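Local coordinates for putative solute-binding component of ABC transporter (Clostridium phytofermentans, PDB 4YS6), which binds beta-D-glucose and probably serves as the sugar-capturing, solute-binding component of an ABC transporter, at residues A[178-183]-A[206-211]. Sequence-based numbering, arbitrary orientation.
Sequences NARFFY and VAFEKV. With BGC (beta-D-glucopyranose), chain D.
Phe-208 presents the edge of its ring to the face of Tyr-183, a T-shaped pair with centroids 5.5 Å apart and planes at 78°. Its CB lies over the same tyrosine ring, 4.1 Å from the centroid, as a CH-pi contact. With CG anti to the backbone N (chi1 179°), the phenylalanine reaches helix 177-195, where CE1 and CZ meet Ala-179; CZ approaches the Ala-179 CB to 3.9 Å. Tyr-183 runs the other way, and its OH donates a 2.7 Å hydrogen bond to Val-206 O, the donor tilted 33° from the carbonyl plane. Val-211 CG2 adds an apolar touch at CE1 of the tyrosine ring, 3.8 Å away. Val-206 O lies one residue before the N-cap Ala-207, so the bond reaches the loop leading into helix 208-211. Five residues before Tyr-183 on the same helix of this two-lobed periplasmic sugar-binding fold, Asn-178 ND2 donates to glucose O2 at 3.1 Å, and Phe-182 turns its ring edge to that oxygen. The contact therefore joins aromatic packing to a single phenolic bond, which holds the OH at the Val-206 carbonyl while Phe-208 packs on the ring face, and ties the loop to a helix that also carries pocket residues.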
# COMPACT_ATOMS: atom_id res chain seq x y z
N ASN A 178 -3.14 -3.48 5.71
CA ASN A 178 -3.07 -3.75 4.28
C ASN A 178 -2.02 -4.77 3.89
O ASN A 178 -2.21 -5.52 2.93
CB ASN A 178 -2.79 -2.50 3.48
CG ASN A 178 -3.93 -1.50 3.53
OD1 ASN A 178 -5.00 -1.75 4.08
ND2 ASN A 178 -3.70 -0.37 2.91
N ALA A 179 -0.91 -4.81 4.62
CA ALA A 179 0.17 -5.71 4.27
C ALA A 179 -0.32 -7.15 4.36
O ALA A 179 0.06 -7.99 3.55
CB ALA A 179 1.39 -5.49 5.17
N ARG A 180 -1.19 -7.43 5.34
CA ARG A 180 -1.77 -8.76 5.51
C ARG A 180 -2.58 -9.17 4.30
O ARG A 180 -2.54 -10.31 3.86
CB ARG A 180 -2.70 -8.82 6.74
CG ARG A 180 -2.02 -8.63 8.07
CD ARG A 180 -2.93 -9.13 9.20
NE ARG A 180 -4.27 -8.53 9.21
CZ ARG A 180 -5.42 -9.19 9.01
NH1 ARG A 180 -5.44 -10.49 8.78
NH2 ARG A 180 -6.57 -8.53 9.06
N PHE A 181 -3.31 -8.22 3.76
CA PHE A 181 -4.11 -8.45 2.57
C PHE A 181 -3.28 -8.59 1.30
O PHE A 181 -3.60 -9.44 0.45
CB PHE A 181 -5.13 -7.33 2.42
CG PHE A 181 -6.32 -7.53 3.30
CD1 PHE A 181 -6.23 -7.36 4.67
CD2 PHE A 181 -7.54 -7.93 2.76
CE1 PHE A 181 -7.31 -7.58 5.48
CE2 PHE A 181 -8.63 -8.14 3.55
CZ PHE A 181 -8.53 -7.97 4.91
N PHE A 182 -2.26 -7.76 1.13
CA PHE A 182 -1.41 -7.91 -0.06
C PHE A 182 -0.71 -9.29 -0.03
O PHE A 182 -0.63 -9.99 -1.03
CB PHE A 182 -0.34 -6.81 -0.14
CG PHE A 182 -0.88 -5.40 -0.15
CD1 PHE A 182 -2.03 -5.06 -0.85
CD2 PHE A 182 -0.21 -4.40 0.54
CE1 PHE A 182 -2.49 -3.77 -0.85
CE2 PHE A 182 -0.67 -3.12 0.55
CZ PHE A 182 -1.80 -2.79 -0.17
N TYR A 183 -0.20 -9.66 1.14
CA TYR A 183 0.48 -10.95 1.33
C TYR A 183 -0.51 -12.09 1.13
O TYR A 183 -0.22 -13.05 0.41
CB TYR A 183 1.12 -10.99 2.72
CG TYR A 183 1.73 -12.31 3.12
CD1 TYR A 183 3.06 -12.60 2.85
CD2 TYR A 183 0.99 -13.25 3.79
CE1 TYR A 183 3.61 -13.82 3.22
CE2 TYR A 183 1.52 -14.46 4.16
CZ TYR A 183 2.84 -14.73 3.88
OH TYR A 183 3.35 -15.96 4.26
N VAL A 206 9.27 -17.26 4.44
CA VAL A 206 8.00 -17.31 3.73
C VAL A 206 6.88 -16.70 4.57
O VAL A 206 6.02 -15.98 4.05
CB VAL A 206 7.63 -18.73 3.37
CG1 VAL A 206 6.26 -18.80 2.68
CG2 VAL A 206 8.70 -19.36 2.48
N ALA A 207 6.88 -17.01 5.86
CA ALA A 207 5.87 -16.50 6.79
C ALA A 207 5.83 -14.99 6.83
O ALA A 207 6.85 -14.32 6.68
CB ALA A 207 6.12 -17.04 8.17
N PHE A 208 4.62 -14.44 7.03
CA PHE A 208 4.41 -13.00 7.01
C PHE A 208 5.40 -12.29 7.91
O PHE A 208 6.01 -11.29 7.49
CB PHE A 208 2.98 -12.67 7.46
CG PHE A 208 2.68 -11.19 7.50
CD1 PHE A 208 2.35 -10.50 6.35
CD2 PHE A 208 2.73 -10.48 8.69
CE1 PHE A 208 2.07 -9.17 6.37
CE2 PHE A 208 2.44 -9.12 8.72
CZ PHE A 208 2.12 -8.47 7.56
N GLU A 209 5.57 -12.80 9.12
CA GLU A 209 6.47 -12.20 10.09
C GLU A 209 7.90 -12.10 9.59
O GLU A 209 8.62 -11.15 9.95
CB GLU A 209 6.47 -13.01 11.40
CG GLU A 209 6.85 -14.48 11.21
CD GLU A 209 6.84 -15.29 12.50
OE1 GLU A 209 6.84 -14.67 13.59
OE2 GLU A 209 6.83 -16.54 12.41
N LYS A 210 8.33 -13.09 8.81
CA LYS A 210 9.71 -13.16 8.34
C LYS A 210 9.96 -12.28 7.10
O LYS A 210 11.10 -11.90 6.83
CB LYS A 210 10.09 -14.59 8.01
CG LYS A 210 10.12 -15.56 9.19
CD LYS A 210 10.76 -16.89 8.75
CE LYS A 210 10.85 -17.94 9.88
NZ LYS A 210 9.52 -18.44 10.34
N VAL A 211 8.92 -11.97 6.34
CA VAL A 211 9.10 -11.22 5.09
C VAL A 211 8.62 -9.78 5.15
O VAL A 211 8.78 -9.02 4.19
CB VAL A 211 8.39 -11.93 3.92
CG1 VAL A 211 8.99 -13.31 3.74
CG2 VAL A 211 6.89 -12.05 4.16
C2 BGC D . -0.64 1.31 0.89
C3 BGC D . 0.34 1.14 -0.23
C4 BGC D . 1.64 1.77 0.05
C5 BGC D . 2.21 1.34 1.36
C6 BGC D . 3.44 2.12 1.79
C1 BGC D . -0.04 0.69 2.17
O1 BGC D . -0.82 0.82 3.19
O2 BGC D . -1.86 0.64 0.58
O3 BGC D . -0.30 1.74 -1.43
O4 BGC D . 2.63 1.40 -0.95
O5 BGC D . 1.18 1.54 2.38
O6 BGC D . 3.26 3.52 1.62